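Local atomic coordinates of UspA1 (Moraxella catarrhalis, PDB entry 3NTN), a protein that probably serves as a trimeric autotransporter adhesin of the outer membrane, binding fibronectin and the host receptor CEACAM1. Residues Y30-G36 with G44-T50; I6-G12 with G21-A27; V167-I172 with A179-Q184; L117-T121 with G159-Q163. All coordinates share one frame; numbering follows the deposited sequence.

How the interactions relate
Interactions 1 and 2 lie on different sheets of the same beta roll near the N-terminus. They touch, with Gly-21 N and Ala-34 O probably hydrogen-bonded, and each joins chain segments one coil apart through parallel backbone bonding and several like side chains in register (Asn on Asn, Thr on Thr). Both are partly buried: charged side chains lie toward solvent; small, apolar and amide side chains are mostly buried. Interaction 4, about 30 Å from interaction 1 between centres, lacks that backbone ladder: one arginine reaches a turn at the far end of the roll. Interaction 3 is entirely buried, where the stalk helix starts, and relies on side-chain amides binding backbone groups. All four contacts also touch neighbouring subunits.

Interaction 1: Y30-G36 with G44-T50; sequences YNNEATG and GRKNQAT
Tyr-30 N donates to Gly-44 O, and Tyr-30 O receives Lys-46 N, the first of the backbone bonds between 30-36 and 44-50, which run parallel, one coil of the roll apart. Further on, Glu-33 N meets Asn-47 O at 2.9 Å in a nearly straight bond (173°), and Glu-33 O takes Ala-49 N. At the end Ala-49 O accepts two donors, Thr-35 N from above its carbonyl plane and Gly-36 N within it.

Amide side chains form the second group. Asn-32 and Asn-47 both swing CG beside the backbone N (chi1 -64° and -62°), which sets their amides side by side. Asn-32 OD1 accepts Asn-47 N at 3.0 Å and, weakly, Asn-47 ND2 at 3.1 Å. Asn-32 ND2 reaches Gly-44 O at 2.9 Å from above the carbonyl plane, whereas Tyr-30 N lies within it; ND2 also bonds Gly-28 O. Asn-47 ND2 has a stronger partner in Gly-58 O, and Asn-47 OD1 accepts from Asn-61, so the asparagine ladder continues. A water bridges Asn-31 O and Asn-47 O.

Apolar touches are few. Arg-45 CD comes to the edge of the Tyr-30 ring, 4.0 Å from CD2, before its NE pairs with Asp-38 of the second subunit. The methyls of Thr-35 and Thr-50 meet side by side.

The buried amides of Asn-32 and Asn-47 thus have partners at every polar atom, bonding only weakly to each other, consistent with each coil setting the register of the next.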
loop_
_atom_site.group_PDB
_atom_site.type_symbol
_atom_site.label_atom_id
_atom_site.label_comp_id
_atom_site.label_asym_id
_atom_site.label_seq_id
_atom_site.Cartn_x
_atom_site.Cartn_y
_atom_site.Cartn_z
ATOM N N TYR B 30 -11.399 32.107 -3.686
ATOM C CA TYR B 30 -11.799 32.849 -4.860
ATOM C C TYR B 30 -12.342 31.917 -5.933
ATOM O O TYR B 30 -11.709 30.912 -6.258
ATOM C CB TYR B 30 -10.597 33.611 -5.402
ATOM C CG TYR B 30 -10.869 34.318 -6.711
ATOM C CD1 TYR B 30 -11.785 35.385 -6.785
ATOM C CD2 TYR B 30 -10.191 33.951 -7.870
ATOM C CE1 TYR B 30 -12.007 36.034 -7.981
ATOM C CE2 TYR B 30 -10.379 34.613 -9.053
ATOM C CZ TYR B 30 -11.300 35.646 -9.119
ATOM O OH TYR B 30 -11.516 36.291 -10.332
ATOM N N ASN B 31 -13.501 32.249 -6.478
ATOM C CA ASN B 31 -14.078 31.448 -7.537
ATOM C C ASN B 31 -14.360 29.969 -7.159
ATOM O O ASN B 31 -14.118 29.023 -7.945
ATOM C CB ASN B 31 -13.194 31.534 -8.790
ATOM C CG ASN B 31 -13.976 31.334 -10.056
ATOM O OD1 ASN B 31 -15.170 31.634 -10.116
ATOM N ND2 ASN B 31 -13.305 30.850 -11.094
ATOM N N ASN B 32 -14.879 29.783 -5.956
ATOM C CA ASN B 32 -15.304 28.480 -5.516
ATOM C C ASN B 32 -16.830 28.274 -5.671
ATOM O O ASN B 32 -17.618 29.084 -5.253
ATOM C CB ASN B 32 -14.804 28.248 -4.087
ATOM C CG ASN B 32 -13.250 28.224 -3.990
ATOM O OD1 ASN B 32 -12.582 27.571 -4.791
ATOM N ND2 ASN B 32 -12.689 28.920 -2.992
ATOM N N GLU B 33 -17.235 27.171 -6.278
ATOM C CA GLU B 33 -18.637 26.872 -6.508
ATOM C C GLU B 33 -19.046 25.554 -5.843
ATOM O O GLU B 33 -18.648 24.460 -6.316
ATOM C CB GLU B 33 -18.820 26.697 -8.002
ATOM C CG GLU B 33 -20.061 27.300 -8.552
ATOM C CD GLU B 33 -20.156 27.100 -10.067
ATOM O OE1 GLU B 33 -21.256 26.704 -10.546
ATOM O OE2 GLU B 33 -19.132 27.330 -10.775
ATOM N N ALA B 34 -19.858 25.623 -4.794
ATOM C CA ALA B 34 -20.363 24.387 -4.157
ATOM C C ALA B 34 -21.823 24.133 -4.487
ATOM O O ALA B 34 -22.716 24.797 -4.001
ATOM C CB ALA B 34 -20.110 24.358 -2.614
ATOM N N THR B 35 -22.059 23.145 -5.319
ATOM C CA THR B 35 -23.366 22.977 -5.915
ATOM C C THR B 35 -24.187 21.820 -5.353
ATOM O O THR B 35 -25.423 21.829 -5.445
ATOM C CB THR B 35 -23.182 22.895 -7.419
ATOM O OG1 THR B 35 -23.397 24.209 -7.951
ATOM C CG2 THR B 35 -24.101 21.872 -8.037
ATOM N N GLY B 36 -23.518 20.857 -4.727
ATOM C CA GLY B 36 -24.221 19.696 -4.226
ATOM C C GLY B 36 -24.858 19.921 -2.871
ATOM O O GLY B 36 -24.417 20.748 -2.073
ATOM N N GLY B 44 -9.271 28.028 -1.046
ATOM C CA GLY B 44 -8.448 27.944 -2.230
ATOM C C GLY B 44 -9.186 28.628 -3.351
ATOM O O GLY B 44 -9.915 29.585 -3.123
ATOM N N ARG B 45 -9.036 28.110 -4.561
ATOM C CA ARG B 45 -9.314 28.871 -5.778
ATOM C C ARG B 45 -9.785 27.932 -6.860
ATOM O O ARG B 45 -9.187 26.893 -7.068
ATOM C CB ARG B 45 -8.030 29.579 -6.247
ATOM C CG ARG B 45 -8.194 30.371 -7.604
ATOM C CD ARG B 45 -7.074 31.412 -7.869
ATOM N NE ARG B 45 -5.731 30.820 -7.955
ATOM C CZ ARG B 45 -5.174 30.363 -9.079
ATOM N NH1 ARG B 45 -5.850 30.404 -10.220
ATOM N NH2 ARG B 45 -3.936 29.846 -9.072
ATOM N N LYS B 46 -10.843 28.323 -7.564
ATOM C CA LYS B 46 -11.323 27.602 -8.750
ATOM C C LYS B 46 -11.818 26.159 -8.446
ATOM O O LYS B 46 -11.776 25.292 -9.306
ATOM C CB LYS B 46 -10.213 27.574 -9.781
ATOM C CG LYS B 46 -10.583 27.977 -11.139
ATOM C CD LYS B 46 -9.273 28.399 -11.855
ATOM C CE LYS B 46 -8.676 27.348 -12.801
ATOM N NZ LYS B 46 -7.152 27.395 -12.792
ATOM N N ASN B 47 -12.275 25.913 -7.220
ATOM C CA ASN B 47 -12.830 24.606 -6.835
ATOM C C ASN B 47 -14.318 24.457 -7.186
ATOM O O ASN B 47 -15.091 25.425 -7.142
ATOM C CB ASN B 47 -12.657 24.330 -5.345
ATOM C CG ASN B 47 -11.194 24.284 -4.916
ATOM O OD1 ASN B 47 -10.450 23.420 -5.351
ATOM N ND2 ASN B 47 -10.784 25.212 -4.059
ATOM N N GLN B 48 -14.689 23.231 -7.547
ATOM C CA GLN B 48 -16.089 22.831 -7.656
ATOM C C GLN B 48 -16.381 21.674 -6.716
ATOM O O GLN B 48 -15.477 20.911 -6.346
ATOM C CB GLN B 48 -16.441 22.431 -9.076
ATOM C CG GLN B 48 -16.232 23.545 -10.080
ATOM C CD GLN B 48 -16.413 23.050 -11.481
ATOM O OE1 GLN B 48 -16.997 21.971 -11.709
ATOM N NE2 GLN B 48 -15.918 23.827 -12.449
ATOM N N ALA B 49 -17.627 21.615 -6.272
ATOM C CA ALA B 49 -18.113 20.489 -5.552
ATOM C C ALA B 49 -19.591 20.269 -5.903
ATOM O O ALA B 49 -20.503 20.717 -5.221
ATOM C CB ALA B 49 -17.870 20.644 -4.042
ATOM N N THR B 50 -19.809 19.585 -7.012
ATOM C CA THR B 50 -21.155 19.245 -7.428
ATOM C C THR B 50 -21.744 17.995 -6.743
ATOM O O THR B 50 -22.947 17.775 -6.824
ATOM C CB THR B 50 -21.260 19.099 -8.934
ATOM O OG1 THR B 50 -20.522 17.932 -9.335
ATOM C CG2 THR B 50 -20.711 20.393 -9.682
HETATM O O HOH W 1 -14.923 27.112 -9.700
#

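Interaction 2: I6-G12 with G21-A27; sequences IENSTVG and GRNSTVA
Glu-7 lies alongside Arg-22, its CB 3.7 Å from Arg-22 CG and its OE2 3.5 Å from Arg-22 CD. The carboxylate and guanidinium planes stand 81° apart, and Glu-7 OE2 stays 4.5 Å from Arg-22 NH1, too far for a salt bridge. Next to them, the amides of Asn-8 and Asn-23 are nearly coplanar and point the same way. In both, CG is opposite the carbonyl carbon (chi1 -60° and -48°), which brings Asn-8 ND2 to Asn-23 OD1 in a weak bond of 3.4 Å. Asn-23 ND2 turns to Asp-38.

The backbones are joined by Asn-23 N to Glu-7 O (2.8 Å), Thr-10 N to Ser-24 O and Val-26 N to Thr-10 O. Each segment opens with a type II turn, 6-9 and 21-24, and Ser-24 OG folds back on Gly-21 O. One water donates to Asn-8 O and Ser-24 O and accepts from the hydroxyls of Thr-10 and Thr-25, tying the two rungs together.

Strand 10-11 is the outermost in this chain of the long parallel sheet, and strand 25-26 lies between it and strand 40-42. Val-11 and Ser-24 pack on strand 18-19, Val-26 on strand 33-34, while Thr-10 and Thr-25 face the third subunit.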
loop_
_atom_site.group_PDB
_atom_site.type_symbol
_atom_site.label_atom_id
_atom_site.label_comp_id
_atom_site.label_asym_id
_atom_site.label_seq_id
_atom_site.Cartn_x
_atom_site.Cartn_y
_atom_site.Cartn_z
ATOM N N ILE B 6 -29.911 29.514 -0.902
ATOM C CA ILE B 6 -30.594 28.255 -0.523
ATOM C C ILE B 6 -30.589 27.978 0.980
ATOM O O ILE B 6 -29.816 28.576 1.732
ATOM C CB ILE B 6 -29.975 27.024 -1.242
ATOM C CG1 ILE B 6 -29.076 27.469 -2.401
ATOM C CG2 ILE B 6 -31.065 26.022 -1.656
ATOM C CD1 ILE B 6 -29.783 28.127 -3.615
ATOM N N GLU B 7 -31.458 27.066 1.407
ATOM C CA GLU B 7 -31.508 26.633 2.793
ATOM C C GLU B 7 -30.108 26.323 3.287
ATOM O O GLU B 7 -29.362 25.543 2.670
ATOM C CB GLU B 7 -32.359 25.383 2.934
ATOM C CG GLU B 7 -33.166 25.307 4.221
ATOM C CD GLU B 7 -34.094 24.107 4.241
ATOM O OE1 GLU B 7 -35.330 24.299 4.427
ATOM O OE2 GLU B 7 -33.580 22.976 4.049
ATOM N N ASN B 8 -29.767 26.992 4.384
ATOM C CA ASN B 8 -28.570 26.737 5.170
ATOM C C ASN B 8 -27.264 26.798 4.384
ATOM O O ASN B 8 -26.286 26.130 4.764
ATOM C CB ASN B 8 -28.706 25.412 5.943
ATOM C CG ASN B 8 -29.892 25.413 6.892
ATOM O OD1 ASN B 8 -30.125 26.389 7.609
ATOM N ND2 ASN B 8 -30.647 24.314 6.905
ATOM N N SER B 9 -27.240 27.587 3.305
ATOM C CA SER B 9 -25.988 27.773 2.583
ATOM C C SER B 9 -25.098 28.931 3.145
ATOM O O SER B 9 -25.601 29.935 3.680
ATOM C CB SER B 9 -26.210 27.836 1.078
ATOM O OG SER B 9 -26.762 29.062 0.674
ATOM N N THR B 10 -23.780 28.743 3.057
ATOM C CA THR B 10 -22.806 29.655 3.668
ATOM C C THR B 10 -21.625 29.949 2.746
ATOM O O THR B 10 -20.955 29.026 2.275
ATOM C CB THR B 10 -22.276 29.112 5.047
ATOM O OG1 THR B 10 -23.379 28.913 5.939
ATOM C CG2 THR B 10 -21.251 30.066 5.710
ATOM N N VAL B 11 -21.424 31.249 2.481
ATOM C CA VAL B 11 -20.144 31.888 2.076
ATOM C C VAL B 11 -20.026 33.003 3.137
ATOM O O VAL B 11 -20.836 33.921 3.142
ATOM C CB VAL B 11 -20.287 32.568 0.701
ATOM C CG1 VAL B 11 -18.924 33.106 0.219
ATOM C CG2 VAL B 11 -20.977 31.634 -0.334
ATOM N N GLY B 12 -19.064 32.993 4.059
ATOM C CA GLY B 12 -17.741 32.433 3.988
ATOM C C GLY B 12 -17.016 33.780 3.992
ATOM O O GLY B 12 -16.854 34.438 5.033
ATOM N N GLY B 21 -25.793 24.857 -3.357
ATOM C CA GLY B 21 -26.432 23.608 -2.895
ATOM C C GLY B 21 -27.068 23.832 -1.545
ATOM O O GLY B 21 -26.537 24.611 -0.735
ATOM N N ARG B 22 -28.223 23.200 -1.300
ATOM C CA ARG B 22 -28.785 23.131 0.058
ATOM C C ARG B 22 -27.739 22.643 1.075
ATOM O O ARG B 22 -27.055 21.660 0.809
ATOM C CB ARG B 22 -29.984 22.185 0.061
ATOM C CG ARG B 22 -30.918 22.370 1.244
ATOM C CD ARG B 22 -32.346 21.797 1.009
ATOM N NE ARG B 22 -32.388 20.458 0.380
ATOM C CZ ARG B 22 -32.071 19.320 0.988
ATOM N NH1 ARG B 22 -31.681 19.324 2.265
ATOM N NH2 ARG B 22 -32.138 18.174 0.316
ATOM N N ASN B 23 -27.650 23.307 2.238
ATOM C CA ASN B 23 -26.620 23.068 3.284
ATOM C C ASN B 23 -25.164 23.143 2.794
ATOM O O ASN B 23 -24.244 22.621 3.475
ATOM C CB ASN B 23 -26.758 21.686 3.958
ATOM C CG ASN B 23 -28.165 21.348 4.403
ATOM O OD1 ASN B 23 -28.859 22.145 5.056
ATOM N ND2 ASN B 23 -28.588 20.128 4.083
ATOM N N SER B 24 -24.931 23.706 1.606
ATOM C CA SER B 24 -23.557 23.782 1.102
ATOM C C SER B 24 -22.772 24.924 1.804
ATOM O O SER B 24 -23.364 25.886 2.304
ATOM C CB SER B 24 -23.527 23.968 -0.402
ATOM O OG SER B 24 -24.109 25.228 -0.723
ATOM N N THR B 25 -21.448 24.799 1.797
ATOM C CA THR B 25 -20.547 25.719 2.447
ATOM C C THR B 25 -19.346 26.012 1.536
ATOM O O THR B 25 -18.687 25.097 1.049
ATOM C CB THR B 25 -20.012 25.072 3.757
ATOM O OG1 THR B 25 -21.111 24.685 4.598
ATOM C CG2 THR B 25 -19.095 26.036 4.533
ATOM N N VAL B 26 -19.034 27.273 1.338
ATOM C CA VAL B 26 -17.730 27.680 0.839
ATOM C C VAL B 26 -17.118 28.631 1.902
ATOM O O VAL B 26 -17.609 29.729 2.101
ATOM C CB VAL B 26 -17.823 28.456 -0.530
ATOM C CG1 VAL B 26 -16.446 28.921 -0.967
ATOM C CG2 VAL B 26 -18.494 27.626 -1.597
ATOM N N ALA B 27 -16.068 28.210 2.595
ATOM C CA ALA B 27 -15.593 28.987 3.740
ATOM C C ALA B 27 -14.843 30.268 3.317
ATOM O O ALA B 27 -14.702 31.172 4.133
ATOM C CB ALA B 27 -14.734 28.148 4.680
HETATM O O HOH W 2 -23.847 26.237 5.145
#

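Interaction 3: V167-I172 with A179-Q184; sequences VGAGEI and AVNGSQ
A capping box opens the long stalk helix 182-217, and its two residues also grip the preceding loop 167-172. Asn-181 takes the N-cap position: its OD1 accepts the Ser-183 hydroxyl and, weakly, Ser-183 N and Gln-184 N, while Gln-184 OE1 in turn accepts Asn-181 N at 3.1 Å.

The other ends of these amides cross to the loop. Asn-181 CG sits between its own backbone N and carbonyl carbon (chi1 71°), sending ND2 to Val-167 O at 2.8 Å with that oxygen in the amide plane. Gln-184 holds Gly-170 at both backbone polar atoms. NE2 donates to Gly-170 O at 2.7 Å, on a lone pair and within the amide plane, and OE1 takes Gly-170 N at 2.9 Å. Of the two donors to OE1, Asn-181 N lies in the carbonyl plane on a lone pair and Gly-170 N comes tilted 28° from it; with the NE2 bond they fix the rotation of the amide. Ile-172 CD1 and Ala-169 CB flank the Gln-184 amide, and a water links Gly-168 O with Ala-179 O.

Neighbouring subunits close round the site: Ala-143 of the third subunit bonds Asn-181 ND2 and Ser-183 OG, and its Phe-142 packs on Gln-184. This is the capped start of a trimeric coiled stalk, consistent with the neck of YadA-like adhesins.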
loop_
_atom_site.group_PDB
_atom_site.type_symbol
_atom_site.label_atom_id
_atom_site.label_comp_id
_atom_site.label_asym_id
_atom_site.label_seq_id
_atom_site.Cartn_x
_atom_site.Cartn_y
_atom_site.Cartn_z
ATOM N N VAL B 167 8.374 -5.046 4.803
ATOM C CA VAL B 167 7.295 -6.023 4.720
ATOM C C VAL B 167 7.569 -7.207 5.635
ATOM O O VAL B 167 8.615 -7.864 5.554
ATOM C CB VAL B 167 7.152 -6.529 3.244
ATOM C CG1 VAL B 167 6.031 -7.568 3.117
ATOM C CG2 VAL B 167 6.998 -5.299 2.251
ATOM N N GLY B 168 6.618 -7.475 6.523
ATOM C CA GLY B 168 6.668 -8.649 7.411
ATOM C C GLY B 168 6.621 -9.980 6.665
ATOM O O GLY B 168 6.000 -10.098 5.583
ATOM N N ALA B 169 7.290 -10.993 7.238
ATOM C CA ALA B 169 7.309 -12.331 6.621
ATOM C C ALA B 169 5.876 -12.820 6.473
ATOM O O ALA B 169 5.100 -12.738 7.379
ATOM C CB ALA B 169 8.090 -13.259 7.479
ATOM N N GLY B 170 5.508 -13.288 5.288
ATOM C CA GLY B 170 4.126 -13.739 5.077
ATOM C C GLY B 170 4.001 -15.196 5.376
ATOM O O GLY B 170 4.972 -15.952 5.251
ATOM N N GLU B 171 2.802 -15.595 5.779
ATOM C CA GLU B 171 2.497 -16.989 5.902
ATOM C C GLU B 171 2.735 -17.749 4.572
ATOM O O GLU B 171 2.437 -17.255 3.493
ATOM C CB GLU B 171 1.065 -17.148 6.491
ATOM C CG GLU B 171 0.348 -18.392 6.118
ATOM C CD GLU B 171 -1.107 -18.489 6.726
ATOM O OE1 GLU B 171 -1.482 -17.715 7.652
ATOM O OE2 GLU B 171 -1.855 -19.379 6.259
ATOM N N ILE B 172 3.329 -18.937 4.673
ATOM C CA ILE B 172 3.669 -19.751 3.523
ATOM C C ILE B 172 2.945 -21.060 3.673
ATOM O O ILE B 172 3.325 -21.922 4.487
ATOM C CB ILE B 172 5.178 -19.926 3.391
ATOM C CG1 ILE B 172 5.799 -18.555 3.006
ATOM C CG2 ILE B 172 5.530 -21.041 2.339
ATOM C CD1 ILE B 172 7.276 -18.598 3.014
ATOM N N ALA B 179 1.648 -11.164 1.445
ATOM C CA ALA B 179 2.830 -10.884 0.649
ATOM C C ALA B 179 4.033 -11.634 1.201
ATOM O O ALA B 179 4.156 -11.884 2.419
ATOM C CB ALA B 179 3.121 -9.444 0.603
ATOM N N VAL B 180 4.932 -11.973 0.259
ATOM C CA VAL B 180 6.225 -12.647 0.519
ATOM C C VAL B 180 7.366 -11.593 0.489
ATOM O O VAL B 180 7.338 -10.687 -0.333
ATOM C CB VAL B 180 6.392 -13.774 -0.544
ATOM C CG1 VAL B 180 7.820 -14.182 -0.739
ATOM C CG2 VAL B 180 5.470 -14.987 -0.189
ATOM N N ASN B 181 8.355 -11.694 1.379
ATOM C CA ASN B 181 9.498 -10.772 1.320
ATOM C C ASN B 181 10.759 -11.474 0.865
ATOM O O ASN B 181 10.755 -12.692 0.730
ATOM C CB ASN B 181 9.672 -9.967 2.608
ATOM C CG ASN B 181 10.161 -10.787 3.786
ATOM O OD1 ASN B 181 10.749 -11.835 3.633
ATOM N ND2 ASN B 181 9.995 -10.242 4.970
ATOM N N GLY B 182 11.806 -10.705 0.553
ATOM C CA GLY B 182 13.001 -11.283 -0.106
ATOM C C GLY B 182 13.729 -12.390 0.648
ATOM O O GLY B 182 14.367 -13.236 0.046
ATOM N N SER B 183 13.613 -12.394 1.971
ATOM C CA SER B 183 14.234 -13.396 2.811
ATOM C C SER B 183 13.477 -14.704 2.713
ATOM O O SER B 183 14.003 -15.765 2.987
ATOM C CB SER B 183 14.297 -12.917 4.257
ATOM O OG SER B 183 13.029 -13.064 4.929
ATOM N N GLN B 184 12.225 -14.643 2.308
ATOM C CA GLN B 184 11.467 -15.876 2.151
ATOM C C GLN B 184 11.814 -16.535 0.820
ATOM O O GLN B 184 11.968 -17.746 0.754
ATOM C CB GLN B 184 9.984 -15.602 2.315
ATOM C CG GLN B 184 9.698 -15.044 3.709
ATOM C CD GLN B 184 8.251 -14.843 3.936
ATOM O OE1 GLN B 184 7.692 -13.851 3.446
ATOM N NE2 GLN B 184 7.585 -15.820 4.605
HETATM O O HOH W 3 3.547 -10.041 4.210
#

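Interaction 4: L117-T121 with G159-Q163; sequences LGHNT and GKERQ
Arg-162 points its guanidinium edge-on at His-119 O, and that approach defines the contact. Its side chain leaves with CG beside the backbone N (chi1 -75°) and runs extended to NE, carrying the planar end across to the type II turn 118-121. NH2 donates to His-119 O at 2.8 Å, in the carbonyl plane and on a lone pair. NH1 bonds the same oxygen at 3.1 Å from a direction tilted 34° off that plane. The oxygen itself lies within the guanidinium plane, so the two nitrogens pinch one acceptor end-on.

Other turn residues are arranged round the same group. Gly-118 CA sits over one guanidinium face, 4.0 Å from Arg-162 NH1. The Thr-121 side chain crosses the arginine at about a right angle, bringing OG1 to its edge, 3.1 Å from NH1, while that hydroxyl donates to Leu-117 O at 2.5 Å and ties the end of the turn back to the residue before it. Farther out, Lys-160 passes Asn-120 obliquely, with its CD 4.0 Å from Asn-120 ND2.

Arg-162 has further partners: NH1 also bonds Val-155 O of its own chain, and NE bonds Asn-150 O of the second subunit. A guanidinium bound by several backbone carbonyls of two chains thus joins the last coils of the beta roll to segment 159-163, an arrangement consistent with the head-to-neck junction of a trimeric autotransporter adhesin.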
loop_
_atom_site.group_PDB
_atom_site.type_symbol
_atom_site.label_atom_id
_atom_site.label_comp_id
_atom_site.label_asym_id
_atom_site.label_seq_id
_atom_site.Cartn_x
_atom_site.Cartn_y
_atom_site.Cartn_z
ATOM N N LEU B 117 -1.187 4.635 -5.310
ATOM C CA LEU B 117 -0.365 5.313 -4.343
ATOM C C LEU B 117 0.843 5.921 -5.014
ATOM O O LEU B 117 1.489 5.250 -5.775
ATOM C CB LEU B 117 0.123 4.311 -3.291
ATOM C CG LEU B 117 -0.949 3.565 -2.460
ATOM C CD1 LEU B 117 -0.256 2.592 -1.584
ATOM C CD2 LEU B 117 -1.779 4.597 -1.588
ATOM N N GLY B 118 1.183 7.179 -4.709
ATOM C CA GLY B 118 2.437 7.794 -5.215
ATOM C C GLY B 118 2.394 8.574 -6.518
ATOM O O GLY B 118 1.425 8.520 -7.241
ATOM N N HIS B 119 3.503 9.249 -6.790
ATOM C CA HIS B 119 3.733 10.077 -7.981
ATOM C C HIS B 119 3.987 9.226 -9.231
ATOM O O HIS B 119 4.780 8.264 -9.193
ATOM C CB HIS B 119 4.934 11.019 -7.702
ATOM C CG HIS B 119 5.350 11.857 -8.870
ATOM N ND1 HIS B 119 6.625 11.812 -9.400
ATOM C CD2 HIS B 119 4.671 12.771 -9.599
ATOM C CE1 HIS B 119 6.708 12.662 -10.411
ATOM N NE2 HIS B 119 5.534 13.254 -10.552
ATOM N N ASN B 120 3.342 9.606 -10.336
ATOM C CA ASN B 120 3.418 8.889 -11.605
ATOM C C ASN B 120 2.823 7.478 -11.538
ATOM O O ASN B 120 3.182 6.585 -12.291
ATOM C CB ASN B 120 4.863 8.770 -12.090
ATOM C CG ASN B 120 5.433 10.048 -12.531
ATOM O OD1 ASN B 120 4.718 10.956 -12.928
ATOM N ND2 ASN B 120 6.763 10.140 -12.494
ATOM N N THR B 121 1.921 7.247 -10.622
ATOM C CA THR B 121 1.372 5.911 -10.466
ATOM C C THR B 121 0.276 5.602 -11.508
ATOM O O THR B 121 -0.581 6.432 -11.748
ATOM C CB THR B 121 0.933 5.697 -9.011
ATOM O OG1 THR B 121 2.128 5.573 -8.215
ATOM C CG2 THR B 121 0.116 4.409 -8.846
ATOM N N GLY B 159 7.985 0.781 -16.043
ATOM C CA GLY B 159 9.234 1.450 -16.316
ATOM C C GLY B 159 9.611 2.267 -15.103
ATOM O O GLY B 159 10.764 2.624 -14.940
ATOM N N LYS B 160 8.639 2.531 -14.225
ATOM C CA LYS B 160 8.898 3.335 -13.029
ATOM C C LYS B 160 8.306 2.662 -11.826
ATOM O O LYS B 160 7.453 3.270 -11.136
ATOM C CB LYS B 160 8.292 4.744 -13.180
ATOM C CG LYS B 160 9.235 5.754 -13.830
ATOM C CD LYS B 160 8.491 6.986 -14.337
ATOM C CE LYS B 160 9.337 7.758 -15.341
ATOM N NZ LYS B 160 8.545 8.784 -16.074
ATOM N N GLU B 161 8.704 1.401 -11.594
ATOM C CA GLU B 161 8.139 0.583 -10.487
ATOM C C GLU B 161 8.702 1.032 -9.108
ATOM O O GLU B 161 9.719 1.712 -9.062
ATOM C CB GLU B 161 8.401 -0.929 -10.714
ATOM C CG GLU B 161 7.699 -1.530 -11.939
ATOM C CD GLU B 161 8.417 -1.216 -13.270
ATOM O OE1 GLU B 161 7.957 -1.656 -14.336
ATOM O OE2 GLU B 161 9.450 -0.521 -13.245
ATOM N N ARG B 162 8.025 0.679 -8.007
ATOM C CA ARG B 162 8.532 1.028 -6.686
ATOM C C ARG B 162 8.663 -0.215 -5.837
ATOM O O ARG B 162 7.681 -0.992 -5.696
ATOM C CB ARG B 162 7.630 2.007 -5.899
ATOM C CG ARG B 162 7.642 3.425 -6.327
ATOM C CD ARG B 162 6.786 4.331 -5.450
ATOM N NE ARG B 162 6.972 5.687 -5.923
ATOM C CZ ARG B 162 6.207 6.326 -6.810
ATOM N NH1 ARG B 162 5.125 5.771 -7.348
ATOM N NH2 ARG B 162 6.546 7.554 -7.169
ATOM N N GLN B 163 9.837 -0.343 -5.192
ATOM C CA GLN B 163 10.010 -1.350 -4.168
ATOM C C GLN B 163 9.034 -1.156 -3.005
ATOM O O GLN B 163 8.685 -0.033 -2.646
ATOM C CB GLN B 163 11.445 -1.338 -3.688
ATOM C CG GLN B 163 12.475 -1.776 -4.764
ATOM C CD GLN B 163 13.894 -1.690 -4.254
ATOM O OE1 GLN B 163 14.300 -0.650 -3.715
ATOM N NE2 GLN B 163 14.672 -2.780 -4.410
#